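Local structure of adherence and virulence protein A (Streptococcus pneumoniae, 6PON) at residues S17-G22 with I59-T64; K81-A86 with I129-K134; C233-S238 with V242-Q247. The protein binds fibronectin and probably contributes to adherence of the pneumococcus to host tissue and to its virulence. All coordinates share one frame; numbering follows the deposited sequence.

Contact 1: residues S17-G22 with I59-T64; sequences SELVNG and IQLTQT
Glu18 and Leu19, in the last turn of helix 5-19, pack on Leu61 of strand 58-61, an outermost strand of a four-stranded antiparallel sheet; this is helix-on-sheet packing at the sheet's edge strand within this chain. Leu61 serves both helix residues, one methyl for each. Its CD2 lies 4.0 Å from Leu19 CD1, the two leucines running alongside each other in opposite directions, while Leu61 CD1 is 4.1 Å from Glu18 OE2. The glutamate chain bends sharply at its second torsion (chi2 -101°), which carries the carboxylate across the leucine at a slant. The touch is apolar on the Leu19 side and merely van der Waals on the Glu18 side, and no hydrogen bond joins the two segments. Leu15 of the same helix also packs on Leu61.

After Leu19 the chain leaves the helix through a type II beta turn closed by Gly22 N to Leu19 O, and Asn21 and Gly22 pair by backbone bonds with Ile88 of strand 87-93, tying the helix exit to the next sheet. Just before the leucine, Gln60 donates through NE2 to Leu61 O at 2.9 Å, reaching the carbonyl from a position tilted 35° off its plane. The adjoining loop faces the second subunit, whose Asp260 hydrogen-bonds Thr62 OG1 and Gln63 N. Thr62 OG1 also accepts twice from its own chain: Thr64 OG1 donates at 2.9 Å, and an ST turn is completed by Thr64 N, 3.0 Å from Thr62 OG1 with a fairly straight N-H...O angle of 162°.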
ATOM      1  N   SER B  17     -20.777 -19.871  17.093  1.00 27.83           N
ATOM      2  CA  SER B  17     -21.345 -19.240  18.274  1.00 29.78           C
ATOM      3  C   SER B  17     -22.848 -19.478  18.390  1.00 30.71           C
ATOM      4  O   SER B  17     -23.404 -19.335  19.485  1.00 29.18           O
ATOM      5  CB  SER B  17     -21.022 -17.737  18.280  1.00 28.97           C
ATOM      6  OG  SER B  17     -22.029 -16.966  17.654  1.00 37.28           O
ATOM      7  N   GLU B  18     -23.528 -19.844  17.310  1.00 32.68           N
ATOM      8  CA  GLU B  18     -24.948 -20.125  17.473  1.00 31.86           C
ATOM      9  C   GLU B  18     -25.230 -21.575  17.819  1.00 30.99           C
ATOM     10  O   GLU B  18     -26.266 -21.857  18.427  1.00 33.19           O
ATOM     11  CB  GLU B  18     -25.731 -19.738  16.222  1.00 30.47           C
ATOM     12  CG  GLU B  18     -25.821 -18.244  16.041  1.00 39.60           C
ATOM     13  CD  GLU B  18     -27.165 -17.689  16.482  1.00 41.21           C
ATOM     14  OE1 GLU B  18     -27.164 -16.775  17.327  1.00 44.63           O
ATOM     15  OE2 GLU B  18     -28.217 -18.143  15.999  1.00 45.89           O
ATOM     16  N   LEU B  19     -24.317 -22.482  17.521  1.00 25.03           N
ATOM     17  CA  LEU B  19     -24.642 -23.893  17.518  1.00 27.72           C
ATOM     18  C   LEU B  19     -23.828 -24.737  18.484  1.00 27.02           C
ATOM     19  O   LEU B  19     -24.343 -25.758  18.952  1.00 24.08           O
ATOM     20  CB  LEU B  19     -24.482 -24.456  16.100  1.00 23.81           C
ATOM     21  CG  LEU B  19     -25.446 -23.854  15.082  1.00 25.65           C
ATOM     22  CD1 LEU B  19     -25.291 -24.528  13.726  1.00 19.40           C
ATOM     23  CD2 LEU B  19     -26.875 -23.962  15.585  1.00 21.78           C
ATOM     24  N   VAL B  20     -22.583 -24.355  18.790  1.00 24.69           N
ATOM     25  CA  VAL B  20     -21.731 -25.226  19.588  1.00 29.14           C
ATOM     26  C   VAL B  20     -22.411 -25.481  20.927  1.00 27.64           C
ATOM     27  O   VAL B  20     -23.045 -24.590  21.503  1.00 25.37           O
ATOM     28  CB  VAL B  20     -20.317 -24.629  19.733  1.00 30.18           C
ATOM     29  CG1 VAL B  20     -19.491 -25.354  20.787  1.00 22.16           C
ATOM     30  CG2 VAL B  20     -19.581 -24.733  18.425  1.00 27.71           C
ATOM     31  N   ASN B  21     -22.341 -26.732  21.386  1.00 23.98           N
ATOM     32  CA  ASN B  21     -23.000 -27.241  22.584  1.00 28.80           C
ATOM     33  C   ASN B  21     -24.506 -27.328  22.423  1.00 29.58           C
ATOM     34  O   ASN B  21     -25.215 -27.577  23.410  1.00 25.38           O
ATOM     35  CB  ASN B  21     -22.665 -26.419  23.829  1.00 29.92           C
ATOM     36  CG  ASN B  21     -21.231 -26.577  24.238  1.00 38.81           C
ATOM     37  OD1 ASN B  21     -20.725 -27.698  24.348  1.00 43.22           O
ATOM     38  ND2 ASN B  21     -20.549 -25.459  24.442  1.00 39.49           N
ATOM     39  N   GLY B  22     -25.016 -27.130  21.210  1.00 27.18           N
ATOM     40  CA  GLY B  22     -26.393 -27.443  20.926  1.00 24.92           C
ATOM     41  C   GLY B  22     -26.610 -28.938  20.798  1.00 25.75           C
ATOM     42  O   GLY B  22     -25.681 -29.748  20.867  1.00 26.39           O
ATOM     43  N   ILE B  59     -23.149 -24.259   3.264  1.00 14.59           N
ATOM     44  CA  ILE B  59     -23.621 -24.553   4.606  1.00 18.10           C
ATOM     45  C   ILE B  59     -24.103 -23.240   5.205  1.00 19.51           C
ATOM     46  O   ILE B  59     -23.478 -22.192   5.014  1.00 19.40           O
ATOM     47  CB  ILE B  59     -22.530 -25.216   5.476  1.00 16.88           C
ATOM     48  CG1 ILE B  59     -23.026 -25.381   6.917  1.00 16.69           C
ATOM     49  CG2 ILE B  59     -21.248 -24.408   5.416  1.00 16.19           C
ATOM     50  CD1 ILE B  59     -22.249 -26.404   7.729  1.00 14.98           C
ATOM     51  N   GLN B  60     -25.198 -23.300   5.956  1.00 19.12           N
ATOM     52  CA  GLN B  60     -25.958 -22.085   6.184  1.00 22.94           C
ATOM     53  C   GLN B  60     -27.005 -22.350   7.254  1.00 23.20           C
ATOM     54  O   GLN B  60     -27.646 -23.401   7.231  1.00 21.79           O
ATOM     55  CB  GLN B  60     -26.622 -21.677   4.854  1.00 20.84           C
ATOM     56  CG  GLN B  60     -27.489 -20.508   4.927  1.00 22.99           C
ATOM     57  CD  GLN B  60     -28.599 -20.520   3.894  1.00 26.68           C
ATOM     58  OE1 GLN B  60     -28.436 -21.022   2.784  1.00 27.46           O
ATOM     59  NE2 GLN B  60     -29.731 -19.928   4.252  1.00 25.67           N
ATOM     60  N   LEU B  61     -27.198 -21.402   8.172  1.00 20.75           N
ATOM     61  CA  LEU B  61     -28.452 -21.396   8.917  1.00 23.29           C
ATOM     62  C   LEU B  61     -29.547 -20.861   8.009  1.00 25.46           C
ATOM     63  O   LEU B  61     -29.289 -20.058   7.115  1.00 24.87           O
ATOM     64  CB  LEU B  61     -28.360 -20.538  10.174  1.00 27.14           C
ATOM     65  CG  LEU B  61     -27.460 -21.039  11.293  1.00 26.92           C
ATOM     66  CD1 LEU B  61     -27.407 -19.981  12.370  1.00 26.77           C
ATOM     67  CD2 LEU B  61     -27.994 -22.359  11.828  1.00 23.87           C
ATOM     68  N   THR B  62     -30.779 -21.323   8.220  1.00 25.62           N
ATOM     69  CA  THR B  62     -31.840 -20.894   7.323  1.00 21.21           C
ATOM     70  C   THR B  62     -33.167 -20.789   8.059  1.00 26.06           C
ATOM     71  O   THR B  62     -33.432 -21.503   9.034  1.00 28.26           O
ATOM     72  CB  THR B  62     -31.999 -21.835   6.125  1.00 26.48           C
ATOM     73  OG1 THR B  62     -32.978 -21.297   5.231  1.00 29.70           O
ATOM     74  CG2 THR B  62     -32.463 -23.221   6.570  1.00 29.78           C
ATOM     75  N   GLN B  63     -34.004 -19.889   7.562  1.00 26.03           N
ATOM     76  CA  GLN B  63     -35.375 -19.748   8.022  1.00 34.94           C
ATOM     77  C   GLN B  63     -36.367 -20.366   7.043  1.00 25.83           C
ATOM     78  O   GLN B  63     -37.567 -20.130   7.161  1.00 32.74           O
ATOM     79  CB  GLN B  63     -35.698 -18.261   8.260  1.00 28.40           C
ATOM     80  CG  GLN B  63     -34.807 -17.569   9.284  1.00 28.16           C
ATOM     81  CD  GLN B  63     -35.085 -18.014  10.717  1.00 32.41           C
ATOM     82  OE1 GLN B  63     -36.041 -18.744  10.981  1.00 35.56           O
ATOM     83  NE2 GLN B  63     -34.242 -17.578  11.649  1.00 39.83           N
ATOM     84  N   THR B  64     -35.890 -21.136   6.075  1.00 24.62           N
ATOM     85  CA  THR B  64     -36.785 -21.782   5.132  1.00 29.95           C
ATOM     86  C   THR B  64     -37.305 -23.110   5.690  1.00 33.68           C
ATOM     87  O   THR B  64     -36.738 -23.704   6.610  1.00 32.15           O
ATOM     88  CB  THR B  64     -36.088 -22.008   3.787  1.00 32.36           C
ATOM     89  OG1 THR B  64     -35.030 -22.950   3.947  1.00 41.22           O
ATOM     90  CG2 THR B  64     -35.493 -20.707   3.259  1.00 34.29           C
TER

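Contact 2: residues K81-A86 with I129-K134; sequences KYLQGA and ILLVDK
Tyr82 and Leu83, at the close of helix 74-83, sit on Leu131 of strand 128-133, so that the helix covers a face of the five-stranded antiparallel sheet.

All of the direct contact is apolar. Leu131 CG stands anti to its own backbone N (chi1 -174°), and the fork beyond it gives each helix residue one methyl. Leu131 CD2 approaches Tyr82 CD2 at 3.7 Å and Tyr82 CB at 3.9 Å, meeting the phenol ring at a slant near its root. Leu131 CD1 is 4.1 Å from Leu83 CD2; here the two chains lie alongside each other and run in opposite directions. Lys81 CG rests 3.9 Å above one face of the Tyr82 ring, displaced toward the rim, so the tyrosine touches both a strand leucine and the aliphatic part of its neighbour. Leu140 of the adjacent strand adds to the packing around both Tyr82 and Leu131.

Hydrogen bonds lie to the sides of this apolar patch, none of them between the two segments. A type II beta turn runs from Leu83 to Ala86, with Ala86 N 2.8 Å from Leu83 O, and Gly85 takes the positive phi (81°) that this turn needs. Asn106 ND2 hydrogen-bonds the carbonyl oxygens of Tyr82 and Gln84, fixing the end of the helix to strand 99-107. At the end of the strand, Asp133 OD1 hydrogen-bonds Ser135 OG and Ser136 N.

Only carbon atoms meet between the two segments, so this contact contributes shape-fitted apolar packing, while directional bonds to the sheet come from neighbours such as Asn106.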
ATOM      1  N   LYS B  81     -28.825 -42.699  13.378  1.00 23.97           N
ATOM      2  CA  LYS B  81     -28.206 -43.605  14.337  1.00 26.15           C
ATOM      3  C   LYS B  81     -27.084 -42.932  15.133  1.00 23.08           C
ATOM      4  O   LYS B  81     -26.915 -43.219  16.321  1.00 26.41           O
ATOM      5  CB  LYS B  81     -27.691 -44.845  13.590  1.00 24.70           C
ATOM      6  CG  LYS B  81     -26.663 -45.638  14.360  1.00 31.93           C
ATOM      7  CD  LYS B  81     -26.499 -47.052  13.832  1.00 33.93           C
ATOM      8  CE  LYS B  81     -26.031 -47.062  12.402  1.00 34.01           C
ATOM      9  NZ  LYS B  81     -25.644 -48.437  11.986  1.00 34.09           N
ATOM     10  N   TYR B  82     -26.338 -42.007  14.523  1.00 23.19           N
ATOM     11  CA  TYR B  82     -25.280 -41.312  15.253  1.00 23.81           C
ATOM     12  C   TYR B  82     -25.637 -39.896  15.665  1.00 25.25           C
ATOM     13  O   TYR B  82     -25.103 -39.410  16.665  1.00 29.67           O
ATOM     14  CB  TYR B  82     -23.992 -41.261  14.433  1.00 21.98           C
ATOM     15  CG  TYR B  82     -23.451 -42.627  14.139  1.00 22.74           C
ATOM     16  CD1 TYR B  82     -22.675 -43.314  15.068  1.00 24.62           C
ATOM     17  CD2 TYR B  82     -23.739 -43.246  12.942  1.00 23.90           C
ATOM     18  CE1 TYR B  82     -22.174 -44.591  14.785  1.00 22.74           C
ATOM     19  CE2 TYR B  82     -23.259 -44.507  12.650  1.00 26.71           C
ATOM     20  CZ  TYR B  82     -22.476 -45.176  13.570  1.00 28.30           C
ATOM     21  OH  TYR B  82     -22.022 -46.435  13.246  1.00 35.79           O
ATOM     22  N   LEU B  83     -26.520 -39.214  14.943  1.00 27.48           N
ATOM     23  CA  LEU B  83     -26.705 -37.786  15.180  1.00 23.10           C
ATOM     24  C   LEU B  83     -27.953 -37.457  15.985  1.00 29.89           C
ATOM     25  O   LEU B  83     -28.005 -36.373  16.589  1.00 26.43           O
ATOM     26  CB  LEU B  83     -26.744 -37.025  13.848  1.00 20.62           C
ATOM     27  CG  LEU B  83     -25.453 -37.098  13.037  1.00 22.90           C
ATOM     28  CD1 LEU B  83     -25.569 -36.318  11.738  1.00 22.57           C
ATOM     29  CD2 LEU B  83     -24.271 -36.605  13.885  1.00 22.43           C
ATOM     30  N   GLN B  84     -28.947 -38.359  16.017  1.00 26.22           N
ATOM     31  CA  GLN B  84     -30.169 -38.132  16.783  1.00 23.69           C
ATOM     32  C   GLN B  84     -29.849 -37.894  18.258  1.00 25.34           C
ATOM     33  O   GLN B  84     -29.376 -38.799  18.947  1.00 25.68           O
ATOM     34  CB  GLN B  84     -31.118 -39.316  16.627  1.00 23.20           C
ATOM     35  CG  GLN B  84     -32.468 -39.119  17.293  1.00 26.32           C
ATOM     36  CD  GLN B  84     -33.283 -38.004  16.665  1.00 27.28           C
ATOM     37  OE1 GLN B  84     -33.610 -38.047  15.482  1.00 30.44           O
ATOM     38  NE2 GLN B  84     -33.605 -36.992  17.459  1.00 24.87           N
ATOM     39  N   GLY B  85     -30.079 -36.677  18.745  1.00 25.13           N
ATOM     40  CA  GLY B  85     -29.731 -36.331  20.108  1.00 22.76           C
ATOM     41  C   GLY B  85     -28.277 -35.977  20.331  1.00 26.98           C
ATOM     42  O   GLY B  85     -27.864 -35.812  21.484  1.00 24.38           O
ATOM     43  N   ALA B  86     -27.485 -35.847  19.271  1.00 24.52           N
ATOM     44  CA  ALA B  86     -26.062 -35.656  19.470  1.00 25.96           C
ATOM     45  C   ALA B  86     -25.770 -34.247  19.987  1.00 27.67           C
ATOM     46  O   ALA B  86     -26.553 -33.314  19.816  1.00 26.18           O
ATOM     47  CB  ALA B  86     -25.300 -35.921  18.173  1.00 25.13           C
ATOM     48  N   ILE B 129     -21.194 -34.720   1.230  1.00 22.69           N
ATOM     49  CA  ILE B 129     -21.487 -34.636   2.655  1.00 21.23           C
ATOM     50  C   ILE B 129     -21.257 -36.020   3.234  1.00 19.77           C
ATOM     51  O   ILE B 129     -21.791 -37.009   2.719  1.00 20.01           O
ATOM     52  CB  ILE B 129     -22.929 -34.159   2.931  1.00 20.55           C
ATOM     53  CG1 ILE B 129     -23.162 -32.756   2.357  1.00 20.10           C
ATOM     54  CG2 ILE B 129     -23.232 -34.161   4.426  1.00 17.43           C
ATOM     55  CD1 ILE B 129     -24.637 -32.304   2.421  1.00 20.20           C
ATOM     56  N   LEU B 130     -20.438 -36.093   4.282  1.00 17.98           N
ATOM     57  CA  LEU B 130     -19.929 -37.354   4.786  1.00 17.24           C
ATOM     58  C   LEU B 130     -20.006 -37.348   6.300  1.00 19.15           C
ATOM     59  O   LEU B 130     -19.781 -36.314   6.939  1.00 20.82           O
ATOM     60  CB  LEU B 130     -18.472 -37.601   4.335  1.00 18.04           C
ATOM     61  CG  LEU B 130     -18.107 -37.321   2.860  1.00 23.54           C
ATOM     62  CD1 LEU B 130     -17.613 -35.865   2.632  1.00 22.24           C
ATOM     63  CD2 LEU B 130     -17.108 -38.336   2.301  1.00 21.29           C
ATOM     64  N   LEU B 131     -20.346 -38.499   6.864  1.00 17.31           N
ATOM     65  CA  LEU B 131     -20.266 -38.748   8.295  1.00 21.06           C
ATOM     66  C   LEU B 131     -19.148 -39.758   8.522  1.00 23.03           C
ATOM     67  O   LEU B 131     -19.111 -40.809   7.879  1.00 21.06           O
ATOM     68  CB  LEU B 131     -21.596 -39.278   8.845  1.00 19.87           C
ATOM     69  CG  LEU B 131     -21.632 -39.427  10.372  1.00 22.98           C
ATOM     70  CD1 LEU B 131     -21.681 -38.059  11.102  1.00 15.73           C
ATOM     71  CD2 LEU B 131     -22.762 -40.333  10.809  1.00 21.88           C
ATOM     72  N   VAL B 132     -18.212 -39.425   9.392  1.00 20.09           N
ATOM     73  CA  VAL B 132     -17.013 -40.226   9.560  1.00 20.88           C
ATOM     74  C   VAL B 132     -16.890 -40.571  11.028  1.00 20.97           C
ATOM     75  O   VAL B 132     -17.030 -39.690  11.883  1.00 23.86           O
ATOM     76  CB  VAL B 132     -15.760 -39.482   9.066  1.00 21.96           C
ATOM     77  CG1 VAL B 132     -14.515 -40.285   9.373  1.00 21.93           C
ATOM     78  CG2 VAL B 132     -15.876 -39.216   7.594  1.00 21.93           C
ATOM     79  N   ASP B 133     -16.644 -41.848  11.326  1.00 25.18           N
ATOM     80  CA  ASP B 133     -16.459 -42.219  12.720  1.00 27.02           C
ATOM     81  C   ASP B 133     -15.114 -41.727  13.215  1.00 24.53           C
ATOM     82  O   ASP B 133     -14.095 -41.927  12.558  1.00 25.13           O
ATOM     83  CB  ASP B 133     -16.543 -43.716  12.933  1.00 32.03           C
ATOM     84  CG  ASP B 133     -16.308 -44.068  14.374  1.00 32.11           C
ATOM     85  OD1 ASP B 133     -15.140 -44.239  14.759  1.00 38.55           O
ATOM     86  OD2 ASP B 133     -17.291 -44.104  15.135  1.00 36.35           O
ATOM     87  N   LYS B 134     -15.114 -41.141  14.410  1.00 28.79           N
ATOM     88  CA  LYS B 134     -13.968 -40.367  14.874  1.00 35.02           C
ATOM     89  C   LYS B 134     -12.776 -41.253  15.241  1.00 44.92           C
ATOM     90  O   LYS B 134     -11.621 -40.850  15.038  1.00 44.85           O
ATOM     91  CB  LYS B 134     -14.394 -39.505  16.063  1.00 34.57           C
ATOM     92  CG  LYS B 134     -13.293 -38.692  16.696  1.00 38.23           C
ATOM     93  CD  LYS B 134     -13.114 -37.370  15.996  1.00 37.67           C
ATOM     94  CE  LYS B 134     -12.128 -36.483  16.734  1.00 34.03           C
ATOM     95  NZ  LYS B 134     -11.835 -35.274  15.933  1.00 34.70           N
TER

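Contact 3: residues C233-S238 with V242-Q247; sequences CLTETS and VPFANQ
The Asn246 side chain lies obliquely across Thr235 and Glu236, where a small three-stranded antiparallel sheet brings its central strand beside the loop leading into strand 247-248. Asn246 CG sits between its backbone N and carbonyl carbon (chi1 67°), which turns the amide toward the strand: OD1 comes 3.7 Å from Thr235 CB and ND2 3.6 Å from Glu236 CG. The Glu236 carboxylate plane stands 54° from this amide, so the two groups do not stack. Cys233 SG packs on Pro243 CB at 3.9 Å.

Between the two segments the direct pairing is sparse, though Leu234 and Ala248 continue it. Thr235 and Gln247 form a non-hydrogen-bonded antiparallel pair whose side chains diverge, flanked by a weak bond from Glu236 N to Asn246 O (3.3 Å) and a CA-H...O contact from Gln247 CA to Leu234 O (3.6 Å). One water donates to Leu234 O and accepts from Phe244 N, each at 3.0 Å, and another joins Thr235 OG1, Thr237 N and, weakly, Asn246 ND2. Ala245 N hydrogen-bonds Glu209 of the second subunit. Direct hydrogen bonding between the segments is weak, and bridging waters probably supplement the packing of Asn246, Thr235 and Glu236.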
ATOM      1  N   CYS B 233      14.837  14.445   9.254  1.00 24.20           N
ATOM      2  CA  CYS B 233      15.585  13.452  10.016  1.00 22.54           C
ATOM      3  C   CYS B 233      16.908  13.158   9.325  1.00 21.23           C
ATOM      4  O   CYS B 233      17.027  13.265   8.102  1.00 22.99           O
ATOM      5  CB  CYS B 233      14.835  12.114  10.168  1.00 23.86           C
ATOM      6  SG  CYS B 233      13.131  12.240  10.694  1.00 38.61           S
ATOM      7  N   LEU B 234      17.892  12.759  10.121  1.00 21.08           N
ATOM      8  CA  LEU B 234      19.089  12.138   9.580  1.00 26.26           C
ATOM      9  C   LEU B 234      18.820  10.681   9.198  1.00 26.83           C
ATOM     10  O   LEU B 234      17.831  10.072   9.611  1.00 24.53           O
ATOM     11  CB  LEU B 234      20.225  12.199  10.593  1.00 22.91           C
ATOM     12  CG  LEU B 234      20.725  13.609  10.907  1.00 23.31           C
ATOM     13  CD1 LEU B 234      21.290  13.623  12.288  1.00 21.25           C
ATOM     14  CD2 LEU B 234      21.786  14.084   9.910  1.00 21.28           C
ATOM     15  N   THR B 235      19.712  10.129   8.384  1.00 29.03           N
ATOM     16  CA  THR B 235      19.776   8.688   8.169  1.00 29.50           C
ATOM     17  C   THR B 235      21.183   8.223   8.538  1.00 32.82           C
ATOM     18  O   THR B 235      22.015   9.012   9.008  1.00 32.78           O
ATOM     19  CB  THR B 235      19.419   8.304   6.724  1.00 25.61           C
ATOM     20  OG1 THR B 235      20.466   8.723   5.844  1.00 30.02           O
ATOM     21  CG2 THR B 235      18.127   8.958   6.271  1.00 24.20           C
ATOM     22  N   GLU B 236      21.452   6.938   8.286  1.00 34.54           N
ATOM     23  CA  GLU B 236      22.756   6.362   8.603  1.00 35.44           C
ATOM     24  C   GLU B 236      23.883   7.118   7.912  1.00 35.30           C
ATOM     25  O   GLU B 236      24.904   7.431   8.533  1.00 34.79           O
ATOM     26  CB  GLU B 236      22.803   4.883   8.210  1.00 39.41           C
ATOM     27  CG  GLU B 236      21.631   4.034   8.666  1.00 49.70           C
ATOM     28  CD  GLU B 236      21.589   3.807  10.169  1.00 49.79           C
ATOM     29  OE1 GLU B 236      21.871   2.678  10.628  1.00 54.08           O
ATOM     30  OE2 GLU B 236      21.262   4.751  10.915  1.00 47.92           O
ATOM     31  N   THR B 237      23.710   7.434   6.625  1.00 34.76           N
ATOM     32  CA  THR B 237      24.749   8.078   5.829  1.00 27.99           C
ATOM     33  C   THR B 237      24.307   9.414   5.234  1.00 28.28           C
ATOM     34  O   THR B 237      25.067  10.032   4.468  1.00 26.97           O
ATOM     35  CB  THR B 237      25.178   7.140   4.696  1.00 34.00           C
ATOM     36  OG1 THR B 237      24.070   6.966   3.802  1.00 37.77           O
ATOM     37  CG2 THR B 237      25.572   5.755   5.248  1.00 32.16           C
ATOM     38  N   SER B 238      23.100   9.873   5.543  1.00 28.38           N
ATOM     39  CA  SER B 238      22.560  11.012   4.816  1.00 25.34           C
ATOM     40  C   SER B 238      21.431  11.680   5.588  1.00 21.93           C
ATOM     41  O   SER B 238      21.526  11.889   6.803  1.00 22.23           O
ATOM     42  CB  SER B 238      22.074  10.560   3.436  1.00 22.14           C
ATOM     43  OG  SER B 238      21.840  11.665   2.584  1.00 15.95           O
ATOM     44  N   VAL B 242      11.415  13.546   5.217  1.00 19.58           N
ATOM     45  CA  VAL B 242      10.507  12.790   6.071  1.00 20.14           C
ATOM     46  C   VAL B 242      11.276  11.565   6.533  1.00 21.67           C
ATOM     47  O   VAL B 242      12.325  11.229   5.963  1.00 19.44           O
ATOM     48  CB  VAL B 242       9.211  12.382   5.327  1.00 21.05           C
ATOM     49  CG1 VAL B 242       8.478  13.601   4.786  1.00 19.19           C
ATOM     50  CG2 VAL B 242       9.500  11.400   4.196  1.00 17.09           C
ATOM     51  N   PRO B 243      10.825  10.905   7.589  1.00 24.04           N
ATOM     52  CA  PRO B 243      11.603   9.761   8.095  1.00 22.68           C
ATOM     53  C   PRO B 243      11.644   8.618   7.086  1.00 24.06           C
ATOM     54  O   PRO B 243      10.629   8.246   6.484  1.00 20.12           O
ATOM     55  CB  PRO B 243      10.874   9.370   9.386  1.00 22.84           C
ATOM     56  CG  PRO B 243       9.477   9.968   9.232  1.00 28.29           C
ATOM     57  CD  PRO B 243       9.689  11.243   8.467  1.00 20.65           C
ATOM     58  N   PHE B 244      12.849   8.089   6.879  1.00 28.17           N
ATOM     59  CA  PHE B 244      13.089   6.912   6.054  1.00 25.24           C
ATOM     60  C   PHE B 244      13.296   5.692   6.955  1.00 28.10           C
ATOM     61  O   PHE B 244      13.450   5.805   8.169  1.00 32.17           O
ATOM     62  CB  PHE B 244      14.310   7.127   5.147  1.00 21.91           C
ATOM     63  CG  PHE B 244      14.072   8.060   3.993  1.00 16.57           C
ATOM     64  CD1 PHE B 244      12.863   8.712   3.836  1.00 15.98           C
ATOM     65  CD2 PHE B 244      15.082   8.274   3.053  1.00 16.75           C
ATOM     66  CE1 PHE B 244      12.661   9.590   2.768  1.00 18.72           C
ATOM     67  CE2 PHE B 244      14.901   9.127   1.973  1.00 15.93           C
ATOM     68  CZ  PHE B 244      13.690   9.804   1.822  1.00 15.70           C
ATOM     69  N   ALA B 245      13.326   4.508   6.341  1.00 30.32           N
ATOM     70  CA  ALA B 245      13.413   3.283   7.135  1.00 26.61           C
ATOM     71  C   ALA B 245      14.724   3.179   7.918  1.00 33.56           C
ATOM     72  O   ALA B 245      14.748   2.565   8.993  1.00 31.84           O
ATOM     73  CB  ALA B 245      13.242   2.065   6.238  1.00 20.80           C
ATOM     74  N   ASN B 246      15.819   3.749   7.416  1.00 32.24           N
ATOM     75  CA  ASN B 246      17.093   3.675   8.144  1.00 35.67           C
ATOM     76  C   ASN B 246      17.417   5.000   8.839  1.00 35.14           C
ATOM     77  O   ASN B 246      18.542   5.506   8.805  1.00 33.50           O
ATOM     78  CB  ASN B 246      18.226   3.226   7.216  1.00 34.05           C
ATOM     79  CG  ASN B 246      18.560   4.251   6.126  1.00 42.21           C
ATOM     80  OD1 ASN B 246      17.752   5.134   5.805  1.00 36.97           O
ATOM     81  ND2 ASN B 246      19.764   4.133   5.554  1.00 39.66           N
ATOM     82  N   GLN B 247      16.406   5.545   9.513  1.00 33.22           N
ATOM     83  CA  GLN B 247      16.537   6.795  10.252  1.00 35.38           C
ATOM     84  C   GLN B 247      17.617   6.700  11.333  1.00 37.67           C
ATOM     85  O   GLN B 247      17.854   5.639  11.924  1.00 37.69           O
ATOM     86  CB  GLN B 247      15.187   7.160  10.878  1.00 36.48           C
ATOM     87  CG  GLN B 247      15.225   8.260  11.930  1.00 45.39           C
ATOM     88  CD  GLN B 247      13.844   8.569  12.479  1.00 47.82           C
ATOM     89  OE1 GLN B 247      13.675   9.475  13.300  1.00 49.43           O
ATOM     90  NE2 GLN B 247      12.847   7.820  12.010  1.00 42.47           N
TER
HETATM   91  O   HOH W   1      15.316   9.231   8.131  1.00 25.70           O
HETATM   92  O   HOH W   2      22.015   6.296   4.918  1.00 36.31           O

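Contacts 1 and 2 share one design: the last turn of a helix presses two neighbouring side chains onto the two methyls of a single strand leucine, followed by a type II turn. Their centres are 17 Å apart, and strand 58-61 of the first precedes helix 74-83 of the second in the chain. Contact 2 is the more deeply buried and wholly apolar; contact 1 is only partly buried, admits a carboxylate and borders the second subunit. Contact 3, about 54 Å and 62 Å from their centres and across the centre of the chain, is partly solvent-exposed and local in sequence, and combines side-chain packing, weak backbone pairing and bridging water; it too touches the second subunit.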